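Local coordinates for protein ANGPTL4 C-terminal chain (Homo sapiens, PDB 6U1U) that is the C-terminal fibrinogen-like domain of a secreted protein that mediates lipoprotein lipase inactivation and so helps regulate triglyceride clearance from the blood, at residues A[154-157]-A[158-161]. Numbering follows the deposited sequence.
Sequences DKNC and AKSL
An asparagine N-cap starts the short helix 157-160 of the fibrinogen-like domain, where N156 folds its side chain over the first turn and meets K159. With CG anti to the backbone N (chi1 -179°), the amide of N156 lies beside its own carbonyl carbon, and OD1 accepts from K159 N at 2.9 Å. The N-H points almost straight at the oxygen (166°) but comes from above the carbonyl plane, not along a lone pair. A158 N is also near, 3.2 Å from N156 OD1, at an angle too poor for a bond; it donates instead to the carboxylate of D148, while N156 ND2 hydrogen-bonds W145 O and so ties the amide to the preceding loop. The methylene of K159 lies against the same amide, its CB 3.4 Å from N156 CG, and the two side chains cross at about a right angle. An alanine in place of N156 would probably leave K159 N without its capping acceptor and W145 O without its donor, freeing the start of the helix to fray. Backbone bonds continue the turn: S160 N reaches N156 O at 3.1 Å, and L161 N reaches C157 O at 3.0 Å. S160 OG sits 3.2 Å from C157 O, although its proton has another possible acceptor. C157 SG approaches L161 CD1 at 4.2 Å. A disulfide joins C157 to C170, F167 packs on C157 and A158, and K192 NZ hydrogen-bonds L161 O where the chain leaves the helix. This single turn follows the long loop after strand 138-140 and precedes the small antiparallel pair 173-174 and 195-196, toward the periphery of the domain, with the C157 side chain about 10 Å from the bound palmitic acid.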
ATOM      1  N   ASP A 154      14.534  21.644  -1.415  1.00 55.29           N
ATOM      2  CA  ASP A 154      13.811  22.417  -0.394  1.00 58.18           C
ATOM      3  C   ASP A 154      12.909  21.482   0.423  1.00 55.20           C
ATOM      4  O   ASP A 154      12.633  21.823   1.549  1.00 55.56           O
ATOM      5  CB  ASP A 154      12.907  23.393  -1.146  1.00 59.54           C
ATOM      6  CG  ASP A 154      13.589  24.543  -1.861  1.00 66.14           C
ATOM      7  OD1 ASP A 154      14.757  24.795  -1.580  1.00 66.94           O
ATOM      8  OD2 ASP A 154      12.960  25.152  -2.719  1.00 70.00           O
ATOM      9  N   LYS A 155      12.539  20.310  -0.122  1.00 49.15           N
ATOM     10  CA  LYS A 155      11.371  19.559   0.397  1.00 46.29           C
ATOM     11  C   LYS A 155      11.537  18.071   0.728  1.00 40.65           C
ATOM     12  O   LYS A 155      12.362  17.423   0.153  1.00 44.07           O
ATOM     13  CB  LYS A 155      10.311  19.630  -0.699  1.00 49.99           C
ATOM     14  CG  LYS A 155      10.032  21.012  -1.270  1.00 53.22           C
ATOM     15  CD  LYS A 155       9.119  21.826  -0.390  1.00 58.72           C
ATOM     16  CE  LYS A 155       8.536  23.071  -1.040  1.00 63.88           C
ATOM     17  NZ  LYS A 155       7.163  23.338  -0.552  1.00 63.81           N
ATOM     18  N   ASN A 156      10.677  17.584   1.618  1.00 35.54           N
ATOM     19  CA  ASN A 156      10.641  16.182   2.062  1.00 34.20           C
ATOM     20  C   ASN A 156       9.170  15.837   2.258  1.00 32.88           C
ATOM     21  O   ASN A 156       8.539  16.250   3.240  1.00 30.90           O
ATOM     22  CB  ASN A 156      11.456  15.959   3.341  1.00 31.31           C
ATOM     23  CG  ASN A 156      11.459  14.500   3.814  1.00 29.75           C
ATOM     24  OD1 ASN A 156      10.475  13.751   3.641  1.00 31.09           O
ATOM     25  ND2 ASN A 156      12.551  14.106   4.470  1.00 29.93           N
ATOM     26  N   CYS A 157       8.617  15.069   1.323  1.00 31.35           N
ATOM     27  CA  CYS A 157       7.184  14.812   1.359  1.00 32.47           C
ATOM     28  C   CYS A 157       6.792  13.952   2.561  1.00 29.51           C
ATOM     29  O   CYS A 157       5.832  14.258   3.272  1.00 29.62           O
ATOM     30  CB  CYS A 157       6.756  14.172   0.033  1.00 33.20           C
ATOM     31  SG  CYS A 157       5.031  13.735  -0.013  1.00 37.90           S
ATOM     32  N   ALA A 158       7.520  12.868   2.815  1.00 27.23           N
ATOM     33  CA  ALA A 158       7.127  12.011   3.920  1.00 25.92           C
ATOM     34  C   ALA A 158       7.231  12.743   5.258  1.00 28.73           C
ATOM     35  O   ALA A 158       6.386  12.570   6.147  1.00 28.94           O
ATOM     36  CB  ALA A 158       7.985  10.743   3.920  1.00 27.74           C
ATOM     37  N   LYS A 159       8.255  13.568   5.424  1.00 29.90           N
ATOM     38  CA  LYS A 159       8.369  14.291   6.689  1.00 29.84           C
ATOM     39  C   LYS A 159       7.242  15.306   6.856  1.00 30.38           C
ATOM     40  O   LYS A 159       6.743  15.515   7.966  1.00 31.75           O
ATOM     41  CB  LYS A 159       9.739  14.981   6.761  1.00 31.64           C
ATOM     42  CG  LYS A 159      10.219  15.242   8.181  1.00 38.06           C
ATOM     43  CD  LYS A 159      11.731  15.049   8.309  1.00 39.99           C
ATOM     44  CE  LYS A 159      12.461  16.387   8.294  1.00 47.86           C
ATOM     45  NZ  LYS A 159      13.953  16.203   8.395  1.00 51.33           N
ATOM     46  N   SER A 160       6.831  15.961   5.766  1.00 30.10           N
ATOM     47  CA  SER A 160       5.782  16.959   5.888  1.00 31.23           C
ATOM     48  C   SER A 160       4.432  16.308   6.147  1.00 32.07           C
ATOM     49  O   SER A 160       3.573  16.911   6.784  1.00 32.74           O
ATOM     50  CB  SER A 160       5.754  17.854   4.641  1.00 34.06           C
ATOM     51  OG  SER A 160       4.918  17.332   3.635  1.00 37.29           O
ATOM     52  N   LEU A 161       4.236  15.073   5.701  1.00 27.51           N
ATOM     53  CA  LEU A 161       2.994  14.388   6.007  1.00 28.68           C
ATOM     54  C   LEU A 161       3.227  13.416   7.164  1.00 30.70           C
ATOM     55  O   LEU A 161       3.665  13.815   8.253  1.00 31.35           O
ATOM     56  CB  LEU A 161       2.471  13.687   4.748  1.00 26.69           C
ATOM     57  CG  LEU A 161       2.282  14.595   3.527  1.00 31.89           C
ATOM     58  CD1 LEU A 161       1.557  13.845   2.367  1.00 29.13           C
ATOM     59  CD2 LEU A 161       1.551  15.870   3.886  1.00 30.80           C
TER